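PDB 2HZG: mandelate racemase/muconate lactonizing enzyme/Enolase superfamily from Rhodobacter sphaeroides, which belongs to the enolase superfamily, pairing an N-terminal capping domain with a TIM-barrel-like domain that holds a sodium ion. Local coordinates for residues 80-85 / 105-110; 276-279 / 283-286. All blocks are in the same frame, centred on the assembly; numbering follows the deposited sequence.

Contact 1. Residues 80-85 / 105-110; sequences DDIARI and GIEMAL
The side chains of Ile82 and Leu110 lie alongside one another, pointing opposite ways, each reaching from its own helix toward the other. CG1 of Ile82 comes within 3.7 Å of Leu110 CB, and the extended chain carries Ile82 CD1 on to the backbone, 3.7 Å from Leu110 C. The second branch works on another neighbour: with CG2 anti to the backbone N (CG1 at chi1 -60°), Ile82 CG2 touches Glu107 CG at 3.6 Å, where the two side chains cross nearly at right angles. A beta-branched residue suits the place because its two arms are shared between two partners. One turn on, Ile85 CD1 brushes Leu110 CD1 more loosely, at 4.2 Å. Glu107 meets Ile82 CG2 chiefly through CG, with CD and OE2 slightly farther off; its OE2 accepts from Trp111 NE1 on the same helix. On the outer side, Arg84 NE forms a nearly straight salt bridge with Asp81 OD1 at 3.0 Å, meeting its anti lone pair in the guanidinium plane. The axes of the two segments run nearly antiparallel (169°) and 10.2 Å apart, the helical hairpin of the enolase-superfamily N-terminal domain, whose three-stranded sheet supplies Val33 against Leu110.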
loop_
_atom_site.group_PDB
_atom_site.type_symbol
_atom_site.label_atom_id
_atom_site.label_comp_id
_atom_site.label_asym_id
_atom_site.label_seq_id
_atom_site.Cartn_x
_atom_site.Cartn_y
_atom_site.Cartn_z
ATOM N N ASP A 80 14.071 9.937 19.700
ATOM C CA ASP A 80 14.171 10.751 18.499
ATOM C C ASP A 80 14.808 10.032 17.321
ATOM O O ASP A 80 14.476 10.338 16.188
ATOM C CB ASP A 80 14.948 12.034 18.771
ATOM C CG ASP A 80 14.151 13.042 19.574
ATOM O OD1 ASP A 80 12.963 12.791 19.896
ATOM O OD2 ASP A 80 14.724 14.096 19.885
ATOM N N ASP A 81 15.738 9.109 17.586
ATOM C CA ASP A 81 16.340 8.296 16.519
ATOM C C ASP A 81 15.364 7.306 15.896
ATOM O O ASP A 81 15.532 6.952 14.745
ATOM C CB ASP A 81 17.562 7.536 17.006
ATOM C CG ASP A 81 18.761 8.440 17.205
ATOM O OD1 ASP A 81 19.106 9.208 16.269
ATOM O OD2 ASP A 81 19.334 8.382 18.308
ATOM N N ILE A 82 14.352 6.874 16.653
ATOM C CA ILE A 82 13.325 5.975 16.104
ATOM C C ILE A 82 12.566 6.685 14.990
ATOM O O ILE A 82 12.463 6.168 13.875
ATOM C CB ILE A 82 12.351 5.424 17.184
ATOM C CG1 ILE A 82 13.147 4.632 18.254
ATOM C CG2 ILE A 82 11.262 4.571 16.498
ATOM C CD1 ILE A 82 12.317 4.064 19.438
ATOM N N ALA A 83 12.065 7.876 15.305
ATOM C CA ALA A 83 11.430 8.764 14.320
ATOM C C ALA A 83 12.341 9.007 13.119
ATOM O O ALA A 83 11.900 8.927 11.957
ATOM C CB ALA A 83 11.001 10.098 14.974
ATOM N N ARG A 84 13.619 9.260 13.401
ATOM C CA ARG A 84 14.596 9.534 12.356
ATOM C C ARG A 84 14.751 8.335 11.427
ATOM O O ARG A 84 14.737 8.475 10.198
ATOM C CB ARG A 84 15.946 9.925 12.970
ATOM C CG ARG A 84 16.948 10.479 11.976
ATOM C CD ARG A 84 18.334 10.737 12.648
ATOM N NE ARG A 84 18.865 9.537 13.301
ATOM C CZ ARG A 84 19.376 8.500 12.645
ATOM N NH1 ARG A 84 19.435 8.502 11.312
ATOM N NH2 ARG A 84 19.831 7.457 13.322
ATOM N N ILE A 85 14.908 7.158 12.022
ATOM C CA ILE A 85 15.079 5.942 11.259
ATOM C C ILE A 85 13.835 5.617 10.420
ATOM O O ILE A 85 13.949 5.233 9.239
ATOM C CB ILE A 85 15.481 4.752 12.181
ATOM C CG1 ILE A 85 16.924 4.956 12.693
ATOM C CG2 ILE A 85 15.334 3.403 11.435
ATOM C CD1 ILE A 85 17.341 4.036 13.879
ATOM N N GLY A 105 7.344 -3.840 12.512
ATOM C CA GLY A 105 7.982 -4.745 13.473
ATOM C C GLY A 105 9.333 -4.212 13.949
ATOM O O GLY A 105 9.672 -4.342 15.119
ATOM N N ILE A 106 10.086 -3.600 13.029
ATOM C CA ILE A 106 11.390 -2.996 13.348
ATOM C C ILE A 106 11.219 -1.841 14.312
ATOM O O ILE A 106 11.897 -1.779 15.322
ATOM C CB ILE A 106 12.116 -2.501 12.072
ATOM C CG1 ILE A 106 12.525 -3.700 11.213
ATOM C CG2 ILE A 106 13.354 -1.582 12.416
ATOM C CD1 ILE A 106 12.806 -3.360 9.778
ATOM N N GLU A 107 10.293 -0.943 13.999
ATOM C CA GLU A 107 10.063 0.263 14.773
ATOM C C GLU A 107 9.610 -0.074 16.211
ATOM O O GLU A 107 10.128 0.484 17.180
ATOM C CB GLU A 107 9.058 1.162 14.021
ATOM C CG GLU A 107 8.941 2.623 14.513
ATOM C CD GLU A 107 7.939 2.779 15.663
ATOM O OE1 GLU A 107 7.454 1.756 16.254
ATOM O OE2 GLU A 107 7.605 3.935 15.970
ATOM N N MET A 108 8.655 -0.990 16.357
ATOM C CA MET A 108 8.239 -1.374 17.697
ATOM C C MET A 108 9.367 -2.072 18.479
ATOM O O MET A 108 9.452 -1.888 19.692
ATOM C CB MET A 108 6.930 -2.192 17.698
ATOM C CG MET A 108 7.047 -3.629 17.293
ATOM S SD MET A 108 5.492 -4.556 17.463
ATOM C CE MET A 108 4.473 -3.632 16.300
ATOM N N ALA A 109 10.232 -2.830 17.781
ATOM C CA ALA A 109 11.406 -3.467 18.411
ATOM C C ALA A 109 12.395 -2.429 18.936
ATOM O O ALA A 109 13.089 -2.680 19.919
ATOM C CB ALA A 109 12.116 -4.432 17.426
ATOM N N LEU A 110 12.451 -1.267 18.278
ATOM C CA LEU A 110 13.261 -0.137 18.745
ATOM C C LEU A 110 12.747 0.466 20.047
ATOM O O LEU A 110 13.541 0.762 20.950
ATOM C CB LEU A 110 13.385 0.956 17.658
ATOM C CG LEU A 110 13.997 0.511 16.332
ATOM C CD1 LEU A 110 14.225 1.738 15.439
ATOM C CD2 LEU A 110 15.292 -0.250 16.608
#

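Contact 2. Residues 276-279 / 283-286; sequences IDCG and GLGP
A short, weakly bonded helical turn following the barrel strand 273-276 brings Cys278 against Gly283 and Leu284, at the start of helix 284-297. The backbone makes the link: Cys278 O accepts a weak hydrogen bond from Gly283 N at 3.0 Å, bent to 123° at the hydrogen, and the same oxygen lies 3.2 Å from Gly283 CA in a CA-H...O contact. Gly283 is the N-cap residue of helix 284-297, and its backbone angles, with a positive phi, would press a side chain against the preceding carbonyl oxygen, which explains the glycine. Strand, turn and helix are successive elements of the parallel beta/alpha barrel, and the turn begins with a cap of its own. Asp277 is the N-cap there, its OD1 accepting a weak, bent bond from Gly279 N at 2.8 Å, while OD2 is bonded to His304 ND1. A short acid is suited to this double task, since one oxygen can turn back to the helix start while the other reaches a different strand end. The compact Cys278 side chain is buried: its SG, anti to the carbonyl carbon (chi1 -72°), sits 3.8 Å from Gly283 O and 4.1 Å from Leu284 CD1. Although the CB of Leu284 points away, its branched end returns toward the sulfur, and Met108 of helix 99-118 packs against both Cys278 and Leu284.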
loop_
_atom_site.group_PDB
_atom_site.type_symbol
_atom_site.label_atom_id
_atom_site.label_comp_id
_atom_site.label_asym_id
_atom_site.label_seq_id
_atom_site.Cartn_x
_atom_site.Cartn_y
_atom_site.Cartn_z
ATOM N N ILE A 276 -6.370 0.755 15.171
ATOM C CA ILE A 276 -5.029 0.798 14.594
ATOM C C ILE A 276 -4.201 -0.406 15.005
ATOM O O ILE A 276 -4.136 -0.769 16.172
ATOM C CB ILE A 276 -4.282 2.102 14.986
ATOM C CG1 ILE A 276 -5.065 3.343 14.513
ATOM C CG2 ILE A 276 -2.808 2.054 14.514
ATOM C CD1 ILE A 276 -5.182 3.500 12.996
ATOM N N ASP A 277 -3.576 -1.015 14.003
ATOM C CA ASP A 277 -2.658 -2.103 14.206
ATOM C C ASP A 277 -1.230 -1.564 14.124
ATOM O O ASP A 277 -0.784 -1.167 13.054
ATOM C CB ASP A 277 -2.884 -3.184 13.141
ATOM C CG ASP A 277 -2.267 -4.501 13.532
ATOM O OD1 ASP A 277 -1.077 -4.520 13.869
ATOM O OD2 ASP A 277 -2.952 -5.536 13.513
ATOM N N CYS A 278 -0.516 -1.545 15.250
ATOM C CA CYS A 278 0.915 -1.137 15.248
ATOM C C CYS A 278 1.782 -2.014 14.348
ATOM O O CYS A 278 2.797 -1.555 13.855
ATOM C CB CYS A 278 1.488 -1.115 16.663
ATOM S SG CYS A 278 0.818 0.272 17.535
ATOM N N GLY A 279 1.373 -3.266 14.144
ATOM C CA GLY A 279 2.075 -4.187 13.243
ATOM C C GLY A 279 1.891 -3.922 11.750
ATOM O O GLY A 279 2.480 -4.626 10.922
ATOM N N GLY A 283 4.416 0.940 13.261
ATOM C CA GLY A 283 4.803 0.848 14.657
ATOM C C GLY A 283 4.114 1.848 15.558
ATOM O O GLY A 283 3.027 2.338 15.248
ATOM N N LEU A 284 4.757 2.145 16.686
ATOM C CA LEU A 284 4.132 2.929 17.758
ATOM C C LEU A 284 4.016 4.400 17.397
ATOM O O LEU A 284 3.036 5.048 17.753
ATOM C CB LEU A 284 4.921 2.780 19.069
ATOM C CG LEU A 284 4.654 1.543 19.970
ATOM C CD1 LEU A 284 4.521 0.232 19.223
ATOM C CD2 LEU A 284 5.666 1.422 21.124
ATOM N N GLY A 285 5.037 4.921 16.723
ATOM C CA GLY A 285 5.062 6.330 16.335
ATOM C C GLY A 285 3.829 6.773 15.564
ATOM O O GLY A 285 3.128 7.683 16.009
ATOM N N PRO A 286 3.595 6.184 14.369
ATOM C CA PRO A 286 2.410 6.552 13.567
ATOM C C PRO A 286 1.110 6.295 14.319
ATOM O O PRO A 286 0.188 7.092 14.217
ATOM C CB PRO A 286 2.518 5.647 12.333
ATOM C CG PRO A 286 3.989 5.361 12.238
ATOM C CD PRO A 286 4.442 5.214 13.654
#

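Contact 1 belongs to the N-terminal domain and contact 2 to the barrel, yet their centres lie about 11 Å apart and Glu107 joins them directly. Its carboxylate spans two successive N-H groups at the start of helix 284-297, with OE1 2.8 Å from Leu284 N and OE2 2.9 Å from Gly285 N, both probable hydrogen bonds. A negative charge at a helix N-terminus is probably stabilised by the helix dipole. Beside it, Met108 CE lies 3.6 Å from Cys278 O, so consecutive residues of 105-110 meet both segments of contact 2. A sodium site formed by Asp199, Glu227 and Glu254 lies elsewhere in the barrel; none of these residues belongs to either contact.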